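Local coordinates for protein bifunctional endomannanase/endoglucanase (Caldanaerobius polysaccharolyticus, PDB 3W0K) that probably hydrolyses beta-1,4-linked mannan and glucan chains as a family 5 glycoside hydrolase, acting as both an endomannanase and an endoglucanase, at residues V61-Y64 / I65-Y68; E97-L101 / W102-R106; S279-E283 / F284-Y288. One frame throughout, in Å; residues are numbered along the deposited sequence.

Contact 1 (V61-Y64 / I65-Y68); sequences VFEY and IDLY
Tyr68 folds back over the turn of helix that precedes it, and its ring lies across the carbonyl of Tyr64. Following it outward, Tyr68 CB sits 3.7 Å from Tyr64 O. At CG the ring comes closer, with Tyr64 O 3.2 Å from Tyr68 CG; the oxygen stands 3.1 Å above the ring plane, displaced toward the rim. Tyr68 CZ reaches the CB of Tyr64 at 4.2 Å, and Tyr68 OH ends 4.1 Å from Tyr64 CD1, where the two side chains pass at a slant. Because Tyr68 CG is anti to its own carbonyl carbon (chi1 -61°), the ring is carried back toward the start of the helix. A tyrosine suits this place: its ring packs over the carbonyl while its hydroxyl reaches the backbone O of Glu21.

The same Tyr64 O accepts the Tyr68 N-H, one of three successive i to i+4 bonds near the start of the helix; Asp66 N to Phe62 O and Leu67 N to Glu63 O are the others. Phe62 and Ile65 run side by side, Phe62 CD2 4.2 Å from Ile65 CD1, an apolar pair suited to the buried side. On the more polar flank, Glu63 pairs with Lys60, while Asp66 takes Arg121 as a salt-bridge partner and Tyr122 as a hydrogen-bond partner.

Helix 62-74 is the crossover between barrel strands 38-44 and 78-83. Phe62 and Ile65 lean on helix 105-121, both Ile65 and Tyr68 reach Met79 of strand 78-83, and Tyr64 rests on the loop residues Met11 and Pro20.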
loop_
_atom_site.group_PDB
_atom_site.type_symbol
_atom_site.label_atom_id
_atom_site.label_comp_id
_atom_site.label_asym_id
_atom_site.label_seq_id
_atom_site.Cartn_x
_atom_site.Cartn_y
_atom_site.Cartn_z
ATOM N N VAL A 61 -0.345 22.869 2.118
ATOM C CA VAL A 61 -1.021 21.581 2.242
ATOM C C VAL A 61 -0.135 20.544 2.936
ATOM O O VAL A 61 -0.640 19.656 3.628
ATOM C CB VAL A 61 -1.475 21.060 0.855
ATOM C CG1 VAL A 61 -2.185 19.717 0.986
ATOM C CG2 VAL A 61 -2.409 22.072 0.200
ATOM N N PHE A 62 1.182 20.686 2.793
ATOM C CA PHE A 62 2.128 19.758 3.416
ATOM C C PHE A 62 2.046 19.783 4.943
ATOM O O PHE A 62 2.574 18.894 5.614
ATOM C CB PHE A 62 3.564 20.050 2.970
ATOM C CG PHE A 62 3.808 19.851 1.497
ATOM C CD1 PHE A 62 4.933 20.407 0.897
ATOM C CD2 PHE A 62 2.926 19.111 0.708
ATOM C CE1 PHE A 62 5.183 20.231 -0.464
ATOM C CE2 PHE A 62 3.169 18.932 -0.655
ATOM C CZ PHE A 62 4.297 19.493 -1.238
ATOM N N GLU A 63 1.402 20.809 5.495
ATOM C CA GLU A 63 1.246 20.895 6.942
ATOM C C GLU A 63 0.413 19.726 7.455
ATOM O O GLU A 63 0.539 19.329 8.612
ATOM C CB GLU A 63 0.642 22.237 7.348
ATOM C CG GLU A 63 1.615 23.386 7.143
ATOM C CD GLU A 63 1.045 24.744 7.514
ATOM O OE1 GLU A 63 1.693 25.756 7.172
ATOM O OE2 GLU A 63 -0.033 24.808 8.144
ATOM N N TYR A 64 -0.431 19.170 6.586
ATOM C CA TYR A 64 -1.240 18.012 6.953
ATOM C C TYR A 64 -0.329 16.801 7.080
ATOM O O TYR A 64 -0.478 16.002 8.001
ATOM C CB TYR A 64 -2.315 17.731 5.909
ATOM C CG TYR A 64 -3.575 18.532 6.108
ATOM C CD1 TYR A 64 -4.562 18.098 6.998
ATOM C CD2 TYR A 64 -3.794 19.710 5.400
ATOM C CE1 TYR A 64 -5.738 18.819 7.173
ATOM C CE2 TYR A 64 -4.971 20.438 5.568
ATOM C CZ TYR A 64 -5.934 19.986 6.453
ATOM O OH TYR A 64 -7.101 20.696 6.612
ATOM N N ILE A 65 0.618 16.672 6.153
ATOM C CA ILE A 65 1.561 15.560 6.184
ATOM C C ILE A 65 2.443 15.688 7.426
ATOM O O ILE A 65 2.726 14.691 8.088
ATOM C CB ILE A 65 2.396 15.486 4.883
ATOM C CG1 ILE A 65 1.455 15.309 3.685
ATOM C CG2 ILE A 65 3.377 14.316 4.948
ATOM C CD1 ILE A 65 2.138 15.345 2.334
ATOM N N ASP A 66 2.814 16.922 7.777
ATOM C CA ASP A 66 3.622 17.172 8.977
ATOM C C ASP A 66 2.850 16.673 10.198
ATOM O O ASP A 66 3.422 16.054 11.098
ATOM C CB ASP A 66 3.860 18.673 9.191
ATOM C CG ASP A 66 4.738 19.304 8.132
ATOM O OD1 ASP A 66 5.308 18.589 7.286
ATOM O OD2 ASP A 66 4.862 20.544 8.166
ATOM N N LEU A 67 1.551 16.966 10.216
ATOM C CA LEU A 67 0.676 16.578 11.317
ATOM C C LEU A 67 0.530 15.065 11.424
ATOM O O LEU A 67 0.560 14.512 12.525
ATOM C CB LEU A 67 -0.694 17.248 11.168
ATOM C CG LEU A 67 -1.683 17.067 12.323
ATOM C CD1 LEU A 67 -1.046 17.474 13.645
ATOM C CD2 LEU A 67 -2.930 17.894 12.045
ATOM N N TYR A 68 0.377 14.396 10.283
ATOM C CA TYR A 68 0.258 12.942 10.282
ATOM C C TYR A 68 1.531 12.348 10.888
ATOM O O TYR A 68 1.473 11.442 11.721
ATOM C CB TYR A 68 0.095 12.400 8.857
ATOM C CG TYR A 68 -1.122 12.873 8.085
ATOM C CD1 TYR A 68 -2.233 13.422 8.730
ATOM C CD2 TYR A 68 -1.152 12.772 6.696
ATOM C CE1 TYR A 68 -3.348 13.862 8.000
ATOM C CE2 TYR A 68 -2.251 13.204 5.960
ATOM C CZ TYR A 68 -3.344 13.745 6.612
ATOM O OH TYR A 68 -4.425 14.163 5.870
#

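Contact 2 (E97-L101 / W102-R106); sequences ERDNL and WLDKR
Arg98, Asp99, Asp104 and Arg106 form a salt-bridge network where the loop after strand 78-83 runs into helix 105-121 of the beta/alpha barrel. Arg98 comes first, gripping Asp99 side-on: NE goes to OD1, and NH2 meets the syn lone pair of OD2. Arg106 NE (2.7 Å) and Arg106 NH2 both converge on Asp99 OD1 in bent, weak hydrogen bonds, held mainly by the salt bridge, with carboxylate and guanidinium planes almost perpendicular (88°). One short carboxylate thus gathers two cationic side chains, which probably offsets their closeness; Tyr54 adds a hydrogen bond to OD2. Arg106 NH2 is also 3.5 Å from Asp104 OD2, but well out of plane: charge attraction, with no N-H aimed at the oxygen.

Asn100 N gives a straight bond (166°) to Asp104 OD2, 2.8 Å away, and Asn100 O accepts from Leu103 N and Asp104 N. The amide explains the asparagine: a chi1 of 173° carries it forward along the chain, where OD1 accepts Trp102 N from above the carbonyl plane, while ND2 donates to Tyr144 O.

Leu101 and Trp102 both pack on Leu154 of helix 148-165, and Leu101 CD2 sits 4.1 Å above the Trp102 ring plane, offset toward its rim.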
loop_
_atom_site.group_PDB
_atom_site.type_symbol
_atom_site.label_atom_id
_atom_site.label_comp_id
_atom_site.label_asym_id
_atom_site.label_seq_id
_atom_site.Cartn_x
_atom_site.Cartn_y
_atom_site.Cartn_z
ATOM N N GLU A 97 -5.331 11.565 -15.718
ATOM C CA GLU A 97 -4.043 12.247 -15.815
ATOM C C GLU A 97 -3.849 12.810 -17.212
ATOM O O GLU A 97 -4.376 12.274 -18.190
ATOM C CB GLU A 97 -2.892 11.282 -15.517
ATOM C CG GLU A 97 -2.788 10.847 -14.064
ATOM C CD GLU A 97 -2.602 12.019 -13.120
ATOM O OE1 GLU A 97 -1.694 12.846 -13.352
ATOM O OE2 GLU A 97 -3.379 12.133 -12.157
ATOM N N ARG A 98 -3.101 13.905 -17.299
ATOM C CA ARG A 98 -2.801 14.525 -18.586
ATOM C C ARG A 98 -1.615 13.790 -19.207
ATOM O O ARG A 98 -1.633 13.430 -20.385
ATOM C CB ARG A 98 -2.419 15.997 -18.390
ATOM C CG ARG A 98 -2.082 16.732 -19.681
ATOM C CD ARG A 98 -1.438 18.087 -19.407
ATOM N NE ARG A 98 -0.096 17.941 -18.846
ATOM C CZ ARG A 98 0.640 18.939 -18.367
ATOM N NH1 ARG A 98 0.170 20.182 -18.368
ATOM N NH2 ARG A 98 1.853 18.693 -17.891
ATOM N N ASP A 99 -0.607 13.536 -18.379
ATOM C CA ASP A 99 0.627 12.883 -18.801
ATOM C C ASP A 99 0.719 11.413 -18.420
ATOM O O ASP A 99 -0.113 10.895 -17.675
ATOM C CB ASP A 99 1.824 13.598 -18.168
ATOM C CG ASP A 99 1.812 15.091 -18.408
ATOM O OD1 ASP A 99 1.316 15.524 -19.467
ATOM O OD2 ASP A 99 2.313 15.830 -17.536
ATOM N N ASN A 100 1.762 10.765 -18.936
ATOM C CA ASN A 100 2.057 9.367 -18.649
ATOM C C ASN A 100 3.438 9.324 -18.002
ATOM O O ASN A 100 4.461 9.483 -18.670
ATOM C CB ASN A 100 2.066 8.522 -19.924
ATOM C CG ASN A 100 2.526 7.095 -19.669
ATOM O OD1 ASN A 100 2.611 6.654 -18.520
ATOM N ND2 ASN A 100 2.854 6.377 -20.735
ATOM N N LEU A 101 3.450 9.077 -16.698
ATOM C CA LEU A 101 4.677 9.017 -15.914
ATOM C C LEU A 101 5.740 8.070 -16.459
ATOM O O LEU A 101 6.933 8.342 -16.356
ATOM C CB LEU A 101 4.339 8.599 -14.480
ATOM C CG LEU A 101 5.503 8.434 -13.499
ATOM C CD1 LEU A 101 6.239 9.763 -13.356
ATOM C CD2 LEU A 101 4.988 7.973 -12.142
ATOM N N TRP A 102 5.308 6.976 -17.071
ATOM C CA TRP A 102 6.253 5.986 -17.558
ATOM C C TRP A 102 7.064 6.367 -18.779
ATOM O O TRP A 102 8.121 5.792 -19.006
ATOM C CB TRP A 102 5.545 4.641 -17.744
ATOM C CG TRP A 102 4.733 4.322 -16.532
ATOM C CD1 TRP A 102 3.372 4.277 -16.447
ATOM C CD2 TRP A 102 5.225 4.164 -15.194
ATOM N NE1 TRP A 102 2.985 4.125 -15.139
ATOM C CE2 TRP A 102 4.100 4.051 -14.348
ATOM C CE3 TRP A 102 6.505 4.118 -14.629
ATOM C CZ2 TRP A 102 4.217 3.896 -12.962
ATOM C CZ3 TRP A 102 6.621 3.965 -13.249
ATOM C CH2 TRP A 102 5.484 3.856 -12.433
ATOM N N LEU A 103 6.618 7.388 -19.510
ATOM C CA LEU A 103 7.322 7.814 -20.716
ATOM C C LEU A 103 7.577 9.309 -20.851
ATOM O O LEU A 103 8.521 9.712 -21.529
ATOM C CB LEU A 103 6.551 7.363 -21.959
ATOM C CG LEU A 103 6.365 5.867 -22.194
ATOM C CD1 LEU A 103 5.520 5.676 -23.435
ATOM C CD2 LEU A 103 7.720 5.182 -22.349
ATOM N N ASP A 104 6.724 10.128 -20.245
ATOM C CA ASP A 104 6.850 11.580 -20.371
ATOM C C ASP A 104 7.849 12.245 -19.441
ATOM O O ASP A 104 7.691 12.216 -18.217
ATOM C CB ASP A 104 5.483 12.250 -20.208
ATOM C CG ASP A 104 4.465 11.761 -21.221
ATOM O OD1 ASP A 104 4.866 11.220 -22.274
ATOM O OD2 ASP A 104 3.259 11.927 -20.964
ATOM N N LYS A 105 8.829 12.917 -20.039
ATOM C CA LYS A 105 9.861 13.617 -19.283
ATOM C C LYS A 105 9.260 14.666 -18.348
ATOM O O LYS A 105 9.697 14.796 -17.206
ATOM C CB LYS A 105 10.857 14.286 -20.236
ATOM C CG LYS A 105 11.975 15.060 -19.542
ATOM C CD LYS A 105 12.850 15.780 -20.560
ATOM C CE LYS A 105 13.967 16.573 -19.894
ATOM N NZ LYS A 105 13.467 17.726 -19.093
ATOM N N ARG A 106 8.252 15.398 -18.822
ATOM C CA ARG A 106 7.622 16.428 -17.999
ATOM C C ARG A 106 6.980 15.859 -16.732
ATOM O O ARG A 106 7.048 16.475 -15.665
ATOM C CB ARG A 106 6.617 17.253 -18.818
ATOM C CG ARG A 106 5.442 16.461 -19.373
ATOM C CD ARG A 106 4.632 17.287 -20.365
ATOM N NE ARG A 106 3.437 16.576 -20.815
ATOM C CZ ARG A 106 3.396 15.707 -21.826
ATOM N NH1 ARG A 106 4.493 15.426 -22.525
ATOM N NH2 ARG A 106 2.252 15.095 -22.122
#

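Contact 3 (S279-E283 / F284-Y288); sequences SLYKE and FEWGY
Tyr281 is the wedge of this helix end: its ring fits between Trp286 and Tyr288, which follow where the chain turns back toward the barrel. On one flank Tyr281 CD1 lies 3.7 Å from Trp286 CE3; on the other, Tyr281 CD2 meets Tyr288 CD2 at 3.5 Å, the two tyrosine rings inclined at 34°. With CG between its backbone N and carbonyl carbon (chi1 44°), the Tyr288 ring is brought against Tyr281. A second bump is Phe284, whose ring lies over the Leu280 carbonyl, with Leu280 O 3.1 Å from Phe284 CG. Leu280 CD2 lies beside Phe284 CZ at 3.8 Å. The edge of the phenyl ring meets the indole: Phe284 CD2 stands 3.5 Å above the Trp286 plane, toward its rim.

The tight reversal that brings these rings together is a Schellman motif. Glu285, with positive phi (65°), is its C-prime residue; Trp286 N bonds to Tyr281 O at 2.8 Å, while Glu285 N to Lys282 O is weak. Exposure suits the charged Glu285, although positive phi is uncommon for a residue with a side chain.

Tyr281 OH bonds with Tyr241 OH, Trp286 NE1 with Gln248 OE1, and Tyr288 OH with Leu325 O. Leu280 and Phe284 pack on helix 234-249, while Tyr281, Trp286 and Tyr288 cover Ile256 of strand 254-259, beside which strand 287-290 enters the barrel next to strand 4-7.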
loop_
_atom_site.group_PDB
_atom_site.type_symbol
_atom_site.label_atom_id
_atom_site.label_comp_id
_atom_site.label_asym_id
_atom_site.label_seq_id
_atom_site.Cartn_x
_atom_site.Cartn_y
_atom_site.Cartn_z
ATOM N N SER A 279 -0.567 -16.755 7.821
ATOM C CA SER A 279 0.339 -17.810 8.283
ATOM C C SER A 279 1.589 -17.817 7.405
ATOM O O SER A 279 2.688 -18.097 7.880
ATOM C CB SER A 279 -0.342 -19.187 8.290
ATOM O OG SER A 279 -0.721 -19.604 6.994
ATOM N N LEU A 280 1.422 -17.488 6.125
ATOM C CA LEU A 280 2.555 -17.414 5.210
ATOM C C LEU A 280 3.437 -16.227 5.585
ATOM O O LEU A 280 4.659 -16.336 5.586
ATOM C CB LEU A 280 2.087 -17.272 3.761
ATOM C CG LEU A 280 1.648 -18.559 3.066
ATOM C CD1 LEU A 280 1.176 -18.250 1.663
ATOM C CD2 LEU A 280 2.818 -19.541 3.030
ATOM N N TYR A 281 2.816 -15.094 5.909
ATOM C CA TYR A 281 3.579 -13.908 6.289
ATOM C C TYR A 281 4.388 -14.168 7.560
ATOM O O TYR A 281 5.527 -13.720 7.675
ATOM C CB TYR A 281 2.659 -12.698 6.487
ATOM C CG TYR A 281 1.909 -12.265 5.244
ATOM C CD1 TYR A 281 2.317 -12.671 3.969
ATOM C CD2 TYR A 281 0.776 -11.464 5.346
ATOM C CE1 TYR A 281 1.605 -12.290 2.829
ATOM C CE2 TYR A 281 0.060 -11.076 4.218
ATOM C CZ TYR A 281 0.477 -11.493 2.965
ATOM O OH TYR A 281 -0.252 -11.120 1.861
ATOM N N LYS A 282 3.809 -14.923 8.492
ATOM C CA LYS A 282 4.494 -15.256 9.737
ATOM C C LYS A 282 5.693 -16.156 9.442
ATOM O O LYS A 282 6.790 -15.934 9.960
ATOM C CB LYS A 282 3.544 -15.964 10.706
ATOM C CG LYS A 282 4.153 -16.190 12.083
ATOM C CD LYS A 282 3.178 -16.862 13.026
ATOM C CE LYS A 282 3.758 -16.956 14.427
ATOM N NZ LYS A 282 2.811 -17.603 15.374
ATOM N N GLU A 283 5.481 -17.149 8.584
ATOM C CA GLU A 283 6.539 -18.082 8.199
ATOM C C GLU A 283 7.679 -17.361 7.482
ATOM O O GLU A 283 8.857 -17.626 7.739
ATOM C CB GLU A 283 5.970 -19.174 7.289
ATOM C CG GLU A 283 7.005 -20.189 6.815
ATOM C CD GLU A 283 6.438 -21.207 5.846
ATOM O OE1 GLU A 283 5.264 -21.599 6.003
ATOM O OE2 GLU A 283 7.174 -21.619 4.926
ATOM N N PHE A 284 7.314 -16.436 6.595
ATOM C CA PHE A 284 8.282 -15.662 5.819
ATOM C C PHE A 284 8.899 -14.537 6.642
ATOM O O PHE A 284 9.909 -13.951 6.243
ATOM C CB PHE A 284 7.608 -15.032 4.593
ATOM C CG PHE A 284 7.032 -16.020 3.610
ATOM C CD1 PHE A 284 7.380 -17.369 3.645
ATOM C CD2 PHE A 284 6.146 -15.586 2.630
ATOM C CE1 PHE A 284 6.854 -18.265 2.717
ATOM C CE2 PHE A 284 5.614 -16.472 1.699
ATOM C CZ PHE A 284 5.970 -17.816 1.743
ATOM N N GLU A 285 8.277 -14.238 7.783
ATOM C CA GLU A 285 8.704 -13.163 8.676
ATOM C C GLU A 285 8.530 -11.812 7.980
ATOM O O GLU A 285 9.412 -10.951 8.013
ATOM C CB GLU A 285 10.145 -13.365 9.156
ATOM C CG GLU A 285 10.314 -14.575 10.070
ATOM C CD GLU A 285 11.697 -14.672 10.695
ATOM O OE1 GLU A 285 12.460 -13.683 10.647
ATOM O OE2 GLU A 285 12.019 -15.746 11.248
ATOM N N TRP A 286 7.381 -11.655 7.332
ATOM C CA TRP A 286 7.045 -10.430 6.619
ATOM C C TRP A 286 6.073 -9.570 7.406
ATOM O O TRP A 286 5.128 -10.076 8.018
ATOM C CB TRP A 286 6.359 -10.743 5.291
ATOM C CG TRP A 286 7.215 -11.328 4.218
ATOM C CD1 TRP A 286 8.559 -11.554 4.254
ATOM C CD2 TRP A 286 6.767 -11.750 2.926
ATOM N NE1 TRP A 286 8.978 -12.092 3.058
ATOM C CE2 TRP A 286 7.897 -12.223 2.226
ATOM C CE3 TRP A 286 5.516 -11.773 2.291
ATOM C CZ2 TRP A 286 7.816 -12.715 0.919
ATOM C CZ3 TRP A 286 5.434 -12.264 0.991
ATOM C CH2 TRP A 286 6.581 -12.727 0.320
ATOM N N GLY A 287 6.293 -8.261 7.347
ATOM C CA GLY A 287 5.390 -7.328 7.988
ATOM C C GLY A 287 4.246 -7.132 7.007
ATOM O O GLY A 287 4.383 -7.427 5.813
ATOM N N TYR A 288 3.121 -6.622 7.490
ATOM C CA TYR A 288 1.960 -6.418 6.630
ATOM C C TYR A 288 1.073 -5.279 7.105
ATOM O O TYR A 288 1.000 -4.992 8.298
ATOM C CB TYR A 288 1.150 -7.719 6.509
ATOM C CG TYR A 288 0.940 -8.459 7.815
ATOM C CD1 TYR A 288 -0.077 -8.091 8.692
ATOM C CD2 TYR A 288 1.750 -9.539 8.159
ATOM C CE1 TYR A 288 -0.286 -8.785 9.886
ATOM C CE2 TYR A 288 1.549 -10.243 9.349
ATOM C CZ TYR A 288 0.531 -9.859 10.203
ATOM O OH TYR A 288 0.323 -10.555 11.371
#

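In the fold
All three contacts belong to one eight-stranded beta/alpha barrel. Contact 1 starts the helix after strand 38-44, contact 2 leads into the helix after strand 78-83, and contact 3 joins helix 267-284 to strand 287-290, the eighth barrel strand. Contacts 1 and 2 have centres about 26 Å apart, yet helix 105-121 links them: it begins within contact 2 and packs against contact 1 through Phe118 and Arg121. Contact 3 lies across the chain's centre, about 32 Å from contact 1 and about 36 Å from contact 2, centre to centre. In family 5 enzymes the active site lies at the C-terminal strand ends, probably the side of contact 2; contact 3 is at the opposite end.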